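Local structure of NEQ011 (6GQ8) at residues Met1-Ile14 with Ala93-Lys107. The protein is a superoxide reductase of the neelaredoxin type, which probably uses its mononuclear iron centre to reduce superoxide anion to hydrogen peroxide. Numbering follows the deposited sequence.
Sequences MIKTEYNPKHSPII and AISYCTLHGLWKTEK. With FE (Fe (III) ion), chain E.
The iron site of a superoxide reductase joins the two segments: H10 NE2 at 2.2 Å and H100 ND1 bind the ferric ion together with C97 SG, and H35 and H41 complete the four-histidine, one-cysteine set of the desulfoferrodoxin family. H10 brings its NE2 to the metal while its other ring nitrogen is held by N7, ND1 donating to N7 OD1 at 2.9 Å, a second-shell bond that fixes the rotation of the imidazole. L99 N-H points at C97 SG in a nearly straight bond (168°), holding the sulfur in place. W103 suits the place beside H10 because its broad, flat indole offers an apolar face to each of two neighbours: H10 CB sits over the five-membered ring, 3.2 Å from its centroid, and K3 CD lies over the six-membered ring on the opposite face. With CG anti to the carbonyl carbon (chi1 -59°), the indole lies between these two side chains; an alanine here would probably open a gap between them and leave H10 freer to shift at the iron. In the immunoglobulin-like beta-sandwich, residues 2-3 add a short, weakly bonded parallel edge strand where K3 pairs with W103, K3 N donating to L102 O (3.0 Å) and K3 O accepting from K104 N. K3 NZ forms a salt bridge with E56 of a second subunit. The strand through I13 and I14 belongs to the other sheet, and small A93 lets apolar P12 and I14 pack on its CB, I14 CD1 at 3.7 Å.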
ATOM      1  N   MET A   1      -0.194   4.377 -21.492  1.00 76.15           N
ATOM      2  CA  MET A   1      -0.674   4.012 -20.165  1.00 72.70           C
ATOM      3  C   MET A   1      -0.407   5.133 -19.164  1.00 67.17           C
ATOM      4  O   MET A   1      -1.337   5.684 -18.572  1.00 68.11           O
ATOM      5  CB  MET A   1      -0.015   2.713 -19.695  1.00 73.48           C
ATOM      6  CG  MET A   1      -0.552   2.186 -18.376  1.00 73.80           C
ATOM      7  SD  MET A   1       0.491   0.909 -17.645  1.00 78.15           S
ATOM      8  CE  MET A   1      -0.368   0.635 -16.097  1.00 76.78           C
ATOM      9  N   ILE A   2       0.868   5.465 -18.983  1.00 63.04           N
ATOM     10  CA  ILE A   2       1.273   6.563 -18.113  1.00 56.54           C
ATOM     11  C   ILE A   2       1.369   7.830 -18.951  1.00 55.90           C
ATOM     12  O   ILE A   2       1.988   7.829 -20.022  1.00 61.34           O
ATOM     13  CB  ILE A   2       2.616   6.261 -17.428  1.00 53.53           C
ATOM     14  CG1 ILE A   2       2.696   4.795 -16.994  1.00 54.59           C
ATOM     15  CG2 ILE A   2       2.811   7.176 -16.234  1.00 49.82           C
ATOM     16  CD1 ILE A   2       1.911   4.477 -15.747  1.00 52.55           C
ATOM     17  N   LYS A   3       0.757   8.910 -18.473  1.00 51.70           N
ATOM     18  CA  LYS A   3       0.812  10.186 -19.176  1.00 53.74           C
ATOM     19  C   LYS A   3       1.975  11.020 -18.655  1.00 51.99           C
ATOM     20  O   LYS A   3       2.072  11.288 -17.453  1.00 49.99           O
ATOM     21  CB  LYS A   3      -0.495  10.965 -19.030  1.00 53.89           C
ATOM     22  CG  LYS A   3      -1.700  10.300 -19.669  1.00 57.85           C
ATOM     23  CD  LYS A   3      -2.956  11.096 -19.382  1.00 60.99           C
ATOM     24  CE  LYS A   3      -4.210  10.341 -19.766  1.00 65.25           C
ATOM     25  NZ  LYS A   3      -5.432  11.118 -19.407  1.00 67.84           N
ATOM     26  N   THR A   4       2.839  11.451 -19.574  1.00 51.90           N
ATOM     27  CA  THR A   4       4.007  12.249 -19.235  1.00 52.27           C
ATOM     28  C   THR A   4       3.794  13.732 -19.488  1.00 53.79           C
ATOM     29  O   THR A   4       4.584  14.549 -19.004  1.00 52.22           O
ATOM     30  CB  THR A   4       5.230  11.779 -20.033  1.00 55.79           C
ATOM     31  OG1 THR A   4       4.960  11.894 -21.436  1.00 62.09           O
ATOM     32  CG2 THR A   4       5.553  10.331 -19.707  1.00 56.96           C
ATOM     33  N   GLU A   5       2.757  14.085 -20.244  1.00 58.66           N
ATOM     34  CA  GLU A   5       2.464  15.482 -20.525  1.00 65.53           C
ATOM     35  C   GLU A   5       2.102  16.213 -19.238  1.00 59.69           C
ATOM     36  O   GLU A   5       1.441  15.658 -18.355  1.00 53.63           O
ATOM     37  CB  GLU A   5       1.305  15.572 -21.520  1.00 72.20           C
ATOM     38  CG  GLU A   5       1.487  14.705 -22.756  1.00 81.91           C
ATOM     39  CD  GLU A   5       0.431  14.948 -23.814  1.00 90.56           C
ATOM     40  OE1 GLU A   5      -0.715  15.286 -23.446  1.00 91.16           O
ATOM     41  OE2 GLU A   5       0.745  14.796 -25.015  1.00 95.57           O
ATOM     42  N   TYR A   6       2.557  17.457 -19.125  1.00 61.49           N
ATOM     43  CA  TYR A   6       2.262  18.241 -17.934  1.00 59.83           C
ATOM     44  C   TYR A   6       0.779  18.583 -17.875  1.00 57.74           C
ATOM     45  O   TYR A   6       0.154  18.896 -18.892  1.00 58.54           O
ATOM     46  CB  TYR A   6       3.095  19.523 -17.907  1.00 62.44           C
ATOM     47  CG  TYR A   6       2.704  20.453 -16.780  1.00 61.20           C
ATOM     48  CD1 TYR A   6       3.099  20.198 -15.475  1.00 59.17           C
ATOM     49  CD2 TYR A   6       1.925  21.578 -17.021  1.00 63.84           C
ATOM     50  CE1 TYR A   6       2.736  21.040 -14.441  1.00 60.45           C
ATOM     51  CE2 TYR A   6       1.558  22.425 -15.993  1.00 65.23           C
ATOM     52  CZ  TYR A   6       1.966  22.151 -14.705  1.00 64.15           C
ATOM     53  OH  TYR A   6       1.603  22.993 -13.679  1.00 68.85           O
ATOM     54  N   ASN A   7       0.219  18.526 -16.670  1.00 57.90           N
ATOM     55  CA  ASN A   7      -1.181  18.856 -16.442  1.00 60.02           C
ATOM     56  C   ASN A   7      -1.331  19.482 -15.062  1.00 59.35           C
ATOM     57  O   ASN A   7      -1.006  18.844 -14.053  1.00 57.90           O
ATOM     58  CB  ASN A   7      -2.058  17.611 -16.574  1.00 59.44           C
ATOM     59  CG  ASN A   7      -3.534  17.920 -16.436  1.00 62.59           C
ATOM     60  OD1 ASN A   7      -4.061  18.007 -15.328  1.00 63.23           O
ATOM     61  ND2 ASN A   7      -4.211  18.089 -17.567  1.00 66.75           N
ATOM     62  N   PRO A   8      -1.814  20.725 -14.976  1.00 60.84           N
ATOM     63  CA  PRO A   8      -1.864  21.406 -13.670  1.00 63.09           C
ATOM     64  C   PRO A   8      -2.688  20.680 -12.622  1.00 62.43           C
ATOM     65  O   PRO A   8      -2.395  20.804 -11.426  1.00 65.01           O
ATOM     66  CB  PRO A   8      -2.474  22.773 -14.014  1.00 65.74           C
ATOM     67  CG  PRO A   8      -2.183  22.964 -15.468  1.00 68.79           C
ATOM     68  CD  PRO A   8      -2.257  21.597 -16.076  1.00 64.58           C
ATOM     69  N   LYS A   9      -3.707  19.922 -13.025  1.00 58.00           N
ATOM     70  CA  LYS A   9      -4.579  19.262 -12.063  1.00 53.65           C
ATOM     71  C   LYS A   9      -4.088  17.878 -11.665  1.00 50.68           C
ATOM     72  O   LYS A   9      -4.412  17.409 -10.568  1.00 52.14           O
ATOM     73  CB  LYS A   9      -6.003  19.153 -12.615  1.00 52.75           C
ATOM     74  CG  LYS A   9      -6.838  20.415 -12.451  1.00 57.24           C
ATOM     75  CD  LYS A   9      -8.272  20.179 -12.897  1.00 59.86           C
ATOM     76  CE  LYS A   9      -9.159  21.372 -12.583  1.00 64.98           C
ATOM     77  NZ  LYS A   9     -10.578  21.124 -12.962  1.00 65.26           N
ATOM     78  N   HIS A  10      -3.319  17.206 -12.526  1.00 48.34           N
ATOM     79  CA  HIS A  10      -2.981  15.805 -12.319  1.00 46.10           C
ATOM     80  C   HIS A  10      -1.492  15.522 -12.170  1.00 47.84           C
ATOM     81  O   HIS A  10      -1.142  14.486 -11.596  1.00 45.30           O
ATOM     82  CB  HIS A  10      -3.514  14.949 -13.480  1.00 45.96           C
ATOM     83  CG  HIS A  10      -5.006  14.943 -13.601  1.00 44.56           C
ATOM     84  ND1 HIS A  10      -5.682  15.747 -14.494  1.00 48.62           N
ATOM     85  CD2 HIS A  10      -5.952  14.217 -12.960  1.00 46.17           C
ATOM     86  CE1 HIS A  10      -6.981  15.526 -14.388  1.00 49.75           C
ATOM     87  NE2 HIS A  10      -7.172  14.602 -13.464  1.00 46.36           N
ATOM     88  N   SER A  11      -0.614  16.391 -12.660  1.00 49.36           N
ATOM     89  CA  SER A  11       0.817  16.098 -12.628  1.00 45.74           C
ATOM     90  C   SER A  11       1.349  16.180 -11.200  1.00 42.54           C
ATOM     91  O   SER A  11       1.112  17.178 -10.511  1.00 44.88           O
ATOM     92  CB  SER A  11       1.588  17.061 -13.530  1.00 48.39           C
ATOM     93  OG  SER A  11       1.310  16.813 -14.896  1.00 50.89           O
ATOM     94  N   PRO A  12       2.062  15.157 -10.716  1.00 42.02           N
ATOM     95  CA  PRO A  12       2.665  15.222  -9.378  1.00 43.31           C
ATOM     96  C   PRO A  12       3.926  16.072  -9.395  1.00 48.09           C
ATOM     97  O   PRO A  12       4.963  15.663  -9.927  1.00 55.97           O
ATOM     98  CB  PRO A  12       2.968  13.750  -9.065  1.00 43.34           C
ATOM     99  CG  PRO A  12       3.162  13.113 -10.401  1.00 42.15           C
ATOM    100  CD  PRO A  12       2.255  13.845 -11.359  1.00 41.78           C
ATOM    101  N   ILE A  13       3.845  17.259  -8.804  1.00 47.79           N
ATOM    102  CA  ILE A  13       4.967  18.193  -8.816  1.00 47.05           C
ATOM    103  C   ILE A  13       5.957  17.802  -7.727  1.00 44.95           C
ATOM    104  O   ILE A  13       5.574  17.587  -6.572  1.00 46.28           O
ATOM    105  CB  ILE A  13       4.474  19.636  -8.625  1.00 52.01           C
ATOM    106  CG1 ILE A  13       3.517  20.025  -9.753  1.00 55.70           C
ATOM    107  CG2 ILE A  13       5.651  20.601  -8.565  1.00 53.94           C
ATOM    108  CD1 ILE A  13       4.096  19.823 -11.137  1.00 58.19           C
ATOM    109  N   ILE A  14       7.236  17.726  -8.089  1.00 45.59           N
ATOM    110  CA  ILE A  14       8.297  17.315  -7.176  1.00 46.80           C
ATOM    111  C   ILE A  14       9.104  18.542  -6.772  1.00 47.69           C
ATOM    112  O   ILE A  14       9.521  19.327  -7.631  1.00 50.09           O
ATOM    113  CB  ILE A  14       9.211  16.257  -7.821  1.00 43.48           C
ATOM    114  CG1 ILE A  14       8.395  15.057  -8.304  1.00 40.02           C
ATOM    115  CG2 ILE A  14      10.290  15.815  -6.845  1.00 41.55           C
ATOM    116  CD1 ILE A  14       9.159  14.140  -9.230  1.00 39.17           C
ATOM    117  N   ALA A  93       7.944  10.555  -9.975  1.00 38.63           N
ATOM    118  CA  ALA A  93       6.697  10.507  -9.229  1.00 33.24           C
ATOM    119  C   ALA A  93       5.593  10.025 -10.153  1.00 32.87           C
ATOM    120  O   ALA A  93       5.458  10.521 -11.276  1.00 33.42           O
ATOM    121  CB  ALA A  93       6.345  11.876  -8.644  1.00 37.49           C
ATOM    122  N   ILE A  94       4.809   9.064  -9.676  1.00 32.24           N
ATOM    123  CA  ILE A  94       3.673   8.521 -10.408  1.00 34.08           C
ATOM    124  C   ILE A  94       2.454   8.668  -9.517  1.00 32.41           C
ATOM    125  O   ILE A  94       2.447   8.173  -8.384  1.00 33.68           O
ATOM    126  CB  ILE A  94       3.893   7.051 -10.798  1.00 34.05           C
ATOM    127  CG1 ILE A  94       5.102   6.917 -11.729  1.00 39.67           C
ATOM    128  CG2 ILE A  94       2.639   6.473 -11.443  1.00 36.36           C
ATOM    129  CD1 ILE A  94       5.333   5.505 -12.227  1.00 42.53           C
ATOM    130  N   SER A  95       1.429   9.347 -10.021  1.00 33.22           N
ATOM    131  CA  SER A  95       0.207   9.579  -9.271  1.00 31.71           C
ATOM    132  C   SER A  95      -0.977   9.004 -10.036  1.00 32.79           C
ATOM    133  O   SER A  95      -0.942   8.879 -11.264  1.00 35.22           O
ATOM    134  CB  SER A  95      -0.011  11.072  -9.015  1.00 29.03           C
ATOM    135  OG  SER A  95      -0.142  11.773 -10.238  1.00 37.44           O
ATOM    136  N   TYR A  96      -2.032   8.662  -9.300  1.00 30.09           N
ATOM    137  CA  TYR A  96      -3.200   8.007  -9.873  1.00 31.43           C
ATOM    138  C   TYR A  96      -4.456   8.783  -9.519  1.00 32.09           C
ATOM    139  O   TYR A  96      -4.698   9.080  -8.345  1.00 28.87           O
ATOM    140  CB  TYR A  96      -3.330   6.564  -9.378  1.00 27.52           C
ATOM    141  CG  TYR A  96      -4.615   5.884  -9.806  1.00 27.05           C
ATOM    142  CD1 TYR A  96      -4.817   5.510 -11.127  1.00 32.99           C
ATOM    143  CD2 TYR A  96      -5.616   5.604  -8.888  1.00 26.51           C
ATOM    144  CE1 TYR A  96      -5.986   4.881 -11.525  1.00 29.11           C
ATOM    145  CE2 TYR A  96      -6.789   4.977  -9.277  1.00 27.13           C
ATOM    146  CZ  TYR A  96      -6.967   4.619 -10.597  1.00 28.38           C
ATOM    147  OH  TYR A  96      -8.133   3.995 -10.991  1.00 29.33           O
ATOM    148  N   CYS A  97      -5.244   9.111 -10.537  1.00 32.90           N
ATOM    149  CA  CYS A  97      -6.567   9.691 -10.370  1.00 31.91           C
ATOM    150  C   CYS A  97      -7.611   8.643 -10.729  1.00 33.05           C
ATOM    151  O   CYS A  97      -7.447   7.905 -11.705  1.00 31.60           O
ATOM    152  CB  CYS A  97      -6.742  10.935 -11.245  1.00 33.42           C
ATOM    153  SG  CYS A  97      -8.440  11.538 -11.344  1.00 36.54           S
ATOM    154  N   THR A  98      -8.670   8.563  -9.922  1.00 30.32           N
ATOM    155  CA  THR A  98      -9.662   7.508 -10.092  1.00 30.48           C
ATOM    156  C   THR A  98     -10.448   7.625 -11.391  1.00 38.88           C
ATOM    157  O   THR A  98     -11.151   6.674 -11.753  1.00 37.11           O
ATOM    158  CB  THR A  98     -10.628   7.492  -8.907  1.00 34.16           C
ATOM    159  OG1 THR A  98     -11.240   8.779  -8.769  1.00 31.89           O
ATOM    160  CG2 THR A  98      -9.888   7.141  -7.624  1.00 36.45           C
ATOM    161  N   LEU A  99     -10.360   8.752 -12.096  1.00 34.37           N
ATOM    162  CA  LEU A  99     -11.039   8.913 -13.372  1.00 37.07           C
ATOM    163  C   LEU A  99     -10.104   9.131 -14.549  1.00 38.44           C
ATOM    164  O   LEU A  99     -10.447   8.738 -15.666  1.00 40.57           O
ATOM    165  CB  LEU A  99     -12.024  10.094 -13.313  1.00 39.36           C
ATOM    166  CG  LEU A  99     -13.266   9.939 -12.437  1.00 39.36           C
ATOM    167  CD1 LEU A  99     -14.197  11.129 -12.621  1.00 49.49           C
ATOM    168  CD2 LEU A  99     -13.992   8.643 -12.753  1.00 44.64           C
ATOM    169  N   HIS A 100      -8.931   9.733 -14.338  1.00 37.69           N
ATOM    170  CA  HIS A 100      -8.077  10.152 -15.444  1.00 39.84           C
ATOM    171  C   HIS A 100      -6.731   9.434 -15.461  1.00 40.87           C
ATOM    172  O   HIS A 100      -5.770   9.937 -16.053  1.00 39.42           O
ATOM    173  CB  HIS A 100      -7.895  11.668 -15.413  1.00 43.73           C
ATOM    174  CG  HIS A 100      -9.190  12.418 -15.434  1.00 46.84           C
ATOM    175  ND1 HIS A 100      -9.704  13.051 -14.322  1.00 46.30           N
ATOM    176  CD2 HIS A 100     -10.096  12.601 -16.423  1.00 50.87           C
ATOM    177  CE1 HIS A 100     -10.859  13.610 -14.632  1.00 49.44           C
ATOM    178  NE2 HIS A 100     -11.122  13.352 -15.901  1.00 51.86           N
ATOM    179  N   GLY A 101      -6.638   8.274 -14.816  1.00 36.41           N
ATOM    180  CA  GLY A 101      -5.500   7.403 -15.027  1.00 35.27           C
ATOM    181  C   GLY A 101      -4.254   7.845 -14.276  1.00 35.66           C
ATOM    182  O   GLY A 101      -4.318   8.482 -13.223  1.00 33.66           O
ATOM    183  N   LEU A 102      -3.104   7.493 -14.844  1.00 35.22           N
ATOM    184  CA  LEU A 102      -1.805   7.662 -14.213  1.00 34.12           C
ATOM    185  C   LEU A 102      -1.025   8.794 -14.872  1.00 36.10           C
ATOM    186  O   LEU A 102      -1.106   9.005 -16.085  1.00 38.89           O
ATOM    187  CB  LEU A 102      -0.996   6.364 -14.286  1.00 36.58           C
ATOM    188  CG  LEU A 102      -1.620   5.175 -13.558  1.00 40.85           C
ATOM    189  CD1 LEU A 102      -1.226   3.860 -14.212  1.00 46.30           C
ATOM    190  CD2 LEU A 102      -1.197   5.192 -12.105  1.00 39.46           C
ATOM    191  N   TRP A 103      -0.249   9.504 -14.055  1.00 34.35           N
ATOM    192  CA  TRP A 103       0.527  10.655 -14.495  1.00 37.65           C
ATOM    193  C   TRP A 103       1.925  10.578 -13.899  1.00 38.41           C
ATOM    194  O   TRP A 103       2.090  10.192 -12.739  1.00 39.17           O
ATOM    195  CB  TRP A 103      -0.153  11.965 -14.085  1.00 37.85           C
ATOM    196  CG  TRP A 103      -1.538  12.119 -14.635  1.00 39.67           C
ATOM    197  CD1 TRP A 103      -2.683  11.556 -14.149  1.00 37.24           C
ATOM    198  CD2 TRP A 103      -1.926  12.899 -15.772  1.00 44.59           C
ATOM    199  NE1 TRP A 103      -3.758  11.931 -14.918  1.00 40.79           N
ATOM    200  CE2 TRP A 103      -3.319  12.754 -15.922  1.00 44.91           C
ATOM    201  CE3 TRP A 103      -1.228  13.702 -16.679  1.00 48.72           C
ATOM    202  CZ2 TRP A 103      -4.029  13.389 -16.938  1.00 49.57           C
ATOM    203  CZ3 TRP A 103      -1.934  14.327 -17.689  1.00 52.87           C
ATOM    204  CH2 TRP A 103      -3.320  14.168 -17.810  1.00 53.81           C
ATOM    205  N   LYS A 104       2.926  10.958 -14.693  1.00 38.68           N
ATOM    206  CA  LYS A 104       4.327  10.834 -14.318  1.00 37.72           C
ATOM    207  C   LYS A 104       5.023  12.186 -14.391  1.00 44.23           C
ATOM    208  O   LYS A 104       4.729  13.003 -15.270  1.00 41.95           O
ATOM    209  CB  LYS A 104       5.063   9.843 -15.231  1.00 41.15           C
ATOM    210  CG  LYS A 104       6.505   9.574 -14.821  1.00 45.22           C
ATOM    211  CD  LYS A 104       7.185   8.577 -15.743  1.00 49.21           C
ATOM    212  CE  LYS A 104       7.686   9.265 -17.003  1.00 55.34           C
ATOM    213  NZ  LYS A 104       8.652   8.429 -17.767  1.00 62.39           N
ATOM    214  N   THR A 105       5.949  12.412 -13.459  1.00 43.97           N
ATOM    215  CA  THR A 105       6.830  13.570 -13.471  1.00 47.25           C
ATOM    216  C   THR A 105       8.232  13.121 -13.087  1.00 44.97           C
ATOM    217  O   THR A 105       8.403  12.311 -12.172  1.00 42.97           O
ATOM    218  CB  THR A 105       6.346  14.662 -12.505  1.00 49.54           C
ATOM    219  OG1 THR A 105       5.083  15.173 -12.949  1.00 53.29           O
ATOM    220  CG2 THR A 105       7.351  15.805 -12.415  1.00 51.92           C
ATOM    221  N   GLU A 106       9.234  13.651 -13.786  1.00 46.25           N
ATOM    222  CA  GLU A 106      10.631  13.368 -13.499  1.00 49.78           C
ATOM    223  C   GLU A 106      11.333  14.660 -13.110  1.00 51.08           C
ATOM    224  O   GLU A 106      11.036  15.727 -13.658  1.00 53.25           O
ATOM    225  CB  GLU A 106      11.331  12.731 -14.706  1.00 54.75           C
ATOM    226  CG  GLU A 106      10.767  11.378 -15.110  1.00 57.58           C
ATOM    227  CD  GLU A 106      11.395  10.830 -16.379  1.00 66.52           C
ATOM    228  OE1 GLU A 106      12.308  11.484 -16.929  1.00 71.05           O
ATOM    229  OE2 GLU A 106      10.975   9.744 -16.826  1.00 69.56           O
ATOM    230  N   LYS A 107      12.261  14.562 -12.159  1.00 48.39           N
ATOM    231  CA  LYS A 107      13.059  15.708 -11.749  1.00 52.33           C
ATOM    232  C   LYS A 107      14.484  15.253 -11.479  1.00 55.21           C
ATOM    233  O   LYS A 107      14.701  14.311 -10.711  1.00 53.99           O
ATOM    234  CB  LYS A 107      12.468  16.369 -10.500  1.00 53.73           C
ATOM    235  CG  LYS A 107      13.058  17.729 -10.170  1.00 57.14           C
ATOM    236  CD  LYS A 107      12.363  18.334  -8.964  1.00 58.46           C
ATOM    237  CE  LYS A 107      12.744  19.790  -8.779  1.00 63.06           C
ATOM    238  NZ  LYS A 107      12.402  20.594  -9.984  1.00 66.99           N
TER
HETATM  239 FE    FE E 201      -8.919  13.747 -12.349  1.00 41.20          FE
HETATM  240  O   HOH W   1       2.358  14.301 -15.705  1.00 41.50           O